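Long-range contact in histone-lysine N-methyltransferase family member SUVH9 (Arabidopsis thaliana, PDB 4NJ5), which probably binds methylated DNA and recruits RNA polymerase V to chromatin in RNA-directed DNA methylation, and lacks histone methyltransferase activity of its own: residues A[180-185]-A[378-383]. Numbering follows the deposited sequence.
Sequences LKYENE and LDVLHA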
ATOM      1  N   LEU A 180      -1.231 -14.737  -4.219  1.00 22.83           N
ATOM      2  CA  LEU A 180      -1.825 -15.251  -2.988  1.00 25.59           C
ATOM      3  C   LEU A 180      -3.208 -14.650  -2.758  1.00 25.61           C
ATOM      4  O   LEU A 180      -3.412 -13.452  -2.966  1.00 22.74           O
ATOM      5  CB  LEU A 180      -0.930 -14.922  -1.782  1.00 27.12           C
ATOM      6  CG  LEU A 180       0.515 -15.431  -1.697  1.00 34.29           C
ATOM      7  CD1 LEU A 180       1.463 -14.647  -2.601  1.00 37.20           C
ATOM      8  CD2 LEU A 180       1.009 -15.387  -0.257  1.00 35.85           C
ATOM      9  N   LYS A 181      -4.161 -15.474  -2.333  1.00 20.69           N
ATOM     10  CA  LYS A 181      -5.427 -14.930  -1.870  1.00 24.68           C
ATOM     11  C   LYS A 181      -5.142 -14.268  -0.539  1.00 22.17           C
ATOM     12  O   LYS A 181      -4.962 -14.940   0.473  1.00 22.39           O
ATOM     13  CB  LYS A 181      -6.502 -16.002  -1.701  1.00 41.97           C
ATOM     14  CG  LYS A 181      -7.797 -15.434  -1.124  1.00 49.77           C
ATOM     15  CD  LYS A 181      -8.870 -16.494  -0.909  1.00 60.24           C
ATOM     16  CE  LYS A 181      -9.461 -16.960  -2.233  1.00 66.87           C
ATOM     17  NZ  LYS A 181      -9.903 -15.806  -3.070  1.00 68.38           N
ATOM     18  N   TYR A 182      -5.086 -12.945  -0.548  1.00 24.56           N
ATOM     19  CA  TYR A 182      -4.638 -12.215   0.624  1.00 27.56           C
ATOM     20  C   TYR A 182      -5.517 -10.994   0.850  1.00 21.82           C
ATOM     21  O   TYR A 182      -5.887 -10.294  -0.089  1.00 24.20           O
ATOM     22  CB  TYR A 182      -3.167 -11.823   0.466  1.00 20.68           C
ATOM     23  CG  TYR A 182      -2.441 -11.582   1.769  1.00 21.78           C
ATOM     24  CD1 TYR A 182      -1.778 -12.616   2.419  1.00 22.60           C
ATOM     25  CD2 TYR A 182      -2.416 -10.321   2.347  1.00 22.20           C
ATOM     26  CE1 TYR A 182      -1.113 -12.401   3.608  1.00 23.90           C
ATOM     27  CE2 TYR A 182      -1.753 -10.096   3.537  1.00 23.41           C
ATOM     28  CZ  TYR A 182      -1.103 -11.140   4.161  1.00 24.30           C
ATOM     29  OH  TYR A 182      -0.442 -10.926   5.343  1.00 25.78           O
ATOM     30  N   GLU A 183      -5.851 -10.759   2.110  1.00 25.22           N
ATOM     31  CA  GLU A 183      -6.766  -9.695   2.504  1.00 31.37           C
ATOM     32  C   GLU A 183      -6.210  -8.310   2.141  1.00 30.91           C
ATOM     33  O   GLU A 183      -5.114  -7.929   2.563  1.00 29.90           O
ATOM     34  CB  GLU A 183      -7.028  -9.796   4.011  1.00 50.85           C
ATOM     35  CG  GLU A 183      -8.126  -8.898   4.554  1.00 58.85           C
ATOM     36  CD  GLU A 183      -8.419  -9.161   6.028  1.00 65.85           C
ATOM     37  OE1 GLU A 183      -7.716  -9.990   6.649  1.00 68.38           O
ATOM     38  OE2 GLU A 183      -9.359  -8.538   6.565  1.00 67.46           O
ATOM     39  N   ASN A 184      -6.971  -7.574   1.335  1.00 30.40           N
ATOM     40  CA  ASN A 184      -6.654  -6.188   1.004  1.00 27.72           C
ATOM     41  C   ASN A 184      -7.890  -5.494   0.462  1.00 22.64           C
ATOM     42  O   ASN A 184      -8.850  -6.149   0.067  1.00 22.97           O
ATOM     43  CB  ASN A 184      -5.507  -6.109  -0.004  1.00 25.86           C
ATOM     44  CG  ASN A 184      -5.912  -6.580  -1.383  1.00 24.16           C
ATOM     45  OD1 ASN A 184      -6.432  -5.807  -2.188  1.00 26.75           O
ATOM     46  ND2 ASN A 184      -5.678  -7.855  -1.662  1.00 24.36           N
ATOM     47  N   GLU A 185      -7.856  -4.168   0.420  1.00 35.23           N
ATOM     48  CA  GLU A 185      -9.058  -3.391   0.132  1.00 34.18           C
ATOM     49  C   GLU A 185      -9.198  -2.941  -1.325  1.00 30.41           C
ATOM     50  O   GLU A 185     -10.132  -2.220  -1.670  1.00 31.66           O
ATOM     51  CB  GLU A 185      -9.150  -2.188   1.080  1.00 39.24           C
ATOM     52  CG  GLU A 185     -10.074  -2.400   2.282  1.00 47.46           C
ATOM     53  CD  GLU A 185      -9.705  -3.621   3.113  1.00 53.17           C
ATOM     54  OE1 GLU A 185     -10.614  -4.418   3.436  1.00 53.05           O
ATOM     55  OE2 GLU A 185      -8.512  -3.781   3.456  1.00 56.08           O
ATOM     56  N   LEU A 378       0.150  -5.093  10.406  1.00 22.54           N
ATOM     57  CA  LEU A 378      -0.028  -6.507  10.076  1.00 24.96           C
ATOM     58  C   LEU A 378      -0.826  -6.638   8.787  1.00 24.34           C
ATOM     59  O   LEU A 378      -0.764  -7.661   8.101  1.00 24.72           O
ATOM     60  CB  LEU A 378      -0.742  -7.272  11.194  1.00 24.83           C
ATOM     61  CG  LEU A 378      -0.266  -7.147  12.644  1.00 31.67           C
ATOM     62  CD1 LEU A 378      -0.879  -8.246  13.498  1.00 34.61           C
ATOM     63  CD2 LEU A 378       1.242  -7.175  12.762  1.00 28.54           C
ATOM     64  N   ASP A 379      -1.584  -5.597   8.463  1.00 21.99           N
ATOM     65  CA  ASP A 379      -2.442  -5.623   7.290  1.00 21.70           C
ATOM     66  C   ASP A 379      -1.746  -4.982   6.102  1.00 25.89           C
ATOM     67  O   ASP A 379      -0.784  -4.232   6.259  1.00 26.43           O
ATOM     68  CB  ASP A 379      -3.760  -4.899   7.574  1.00 23.26           C
ATOM     69  CG  ASP A 379      -4.469  -5.436   8.807  1.00 25.26           C
ATOM     70  OD1 ASP A 379      -4.347  -6.648   9.081  1.00 19.84           O
ATOM     71  OD2 ASP A 379      -5.143  -4.645   9.502  1.00 25.86           O
ATOM     72  N   VAL A 380      -2.232  -5.297   4.910  1.00 25.36           N
ATOM     73  CA  VAL A 380      -1.776  -4.632   3.706  1.00 21.27           C
ATOM     74  C   VAL A 380      -2.344  -3.222   3.724  1.00 22.93           C
ATOM     75  O   VAL A 380      -3.501  -3.021   4.085  1.00 22.37           O
ATOM     76  CB  VAL A 380      -2.259  -5.389   2.451  1.00 18.73           C
ATOM     77  CG1 VAL A 380      -2.152  -4.520   1.210  1.00 18.41           C
ATOM     78  CG2 VAL A 380      -1.477  -6.690   2.284  1.00 19.67           C
ATOM     79  N   LEU A 381      -1.521  -2.241   3.374  1.00 22.48           N
ATOM     80  CA  LEU A 381      -1.998  -0.871   3.273  1.00 20.16           C
ATOM     81  C   LEU A 381      -1.822  -0.383   1.849  1.00 20.26           C
ATOM     82  O   LEU A 381      -0.717  -0.422   1.304  1.00 21.97           O
ATOM     83  CB  LEU A 381      -1.240   0.037   4.238  1.00 16.39           C
ATOM     84  CG  LEU A 381      -1.323  -0.340   5.714  1.00 16.34           C
ATOM     85  CD1 LEU A 381      -0.370   0.522   6.512  1.00 16.29           C
ATOM     86  CD2 LEU A 381      -2.749  -0.187   6.224  1.00 16.08           C
ATOM     87  N   HIS A 382      -2.911   0.073   1.241  1.00 17.62           N
ATOM     88  CA  HIS A 382      -2.844   0.546  -0.134  1.00 19.84           C
ATOM     89  C   HIS A 382      -2.663   2.059  -0.221  1.00 21.58           C
ATOM     90  O   HIS A 382      -2.932   2.789   0.735  1.00 18.25           O
ATOM     91  CB  HIS A 382      -4.057   0.083  -0.944  1.00 16.70           C
ATOM     92  CG  HIS A 382      -5.356   0.680  -0.500  1.00 20.93           C
ATOM     93  ND1 HIS A 382      -6.184   0.062   0.412  1.00 21.56           N
ATOM     94  CD2 HIS A 382      -5.985   1.822  -0.868  1.00 16.12           C
ATOM     95  CE1 HIS A 382      -7.263   0.805   0.597  1.00 20.32           C
ATOM     96  NE2 HIS A 382      -7.165   1.877  -0.168  1.00 24.79           N
ATOM     97  N   ALA A 383      -2.195   2.509  -1.380  1.00 28.11           N
ATOM     98  CA  ALA A 383      -1.896   3.914  -1.617  1.00 27.19           C
ATOM     99  C   ALA A 383      -3.123   4.796  -1.435  1.00 24.49           C
ATOM    100  O   ALA A 383      -4.163   4.553  -2.043  1.00 25.05           O
ATOM    101  CB  ALA A 383      -1.322   4.096  -3.013  1.00 22.42           C
TER
HETATM  102  O   HOH W   1      -5.534  -2.431   1.348  1.00 32.99           O
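Residues 182-185 and 378-382 run past each other with end-to-end directions 51° apart, closest at Asn184 and Val380, where the CA atoms are 5.8 Å apart. No direct hydrogen bond joins the two loops. Val380 fills the middle with both methyls. Val380 CG2 lies obliquely against the Tyr182 ring, 3.6 Å from Tyr182 CE2, with CD2 only slightly farther. Val380 CG1, anti to the backbone N (chi1 163°), rests 3.9 Å from Asn184 CB. Val380 CB sits 3.8 Å from Glu183 O. The Tyr182 hydroxyl is hydrogen-bonded to Leu232 O of helix 228-240. Asn184 is held within its own loop: ND2 donates to Tyr182 O at 2.9 Å, a bent bond (132°), and OD1 accepts from the backbone N of Val186 and of Ser187, the first closing an Asx turn.

The contact is an interdomain one. The loop between strands 174-180 and 190-206 belongs to the SRA domain, and the loop between strands 373-377 and 386-389 to the SET domain. It lies away from the zinc cluster.

At the far end Glu185 CB approaches the His382 imidazole obliquely, 3.6 Å from His382 CE1. A water bridges the loops beside this pair. It accepts from Glu185 N at 3.0 Å, sits in the ring plane 2.7 Å from His382 ND1, and donates weakly to Val380 O. Thr329 OG1 bonds the other ring nitrogen, NE2, so both ring nitrogens are engaged. Glu183 OE1 and Asp379 OD1, one from each loop, both form a salt bridge with Lys239, which probably offsets their like charges.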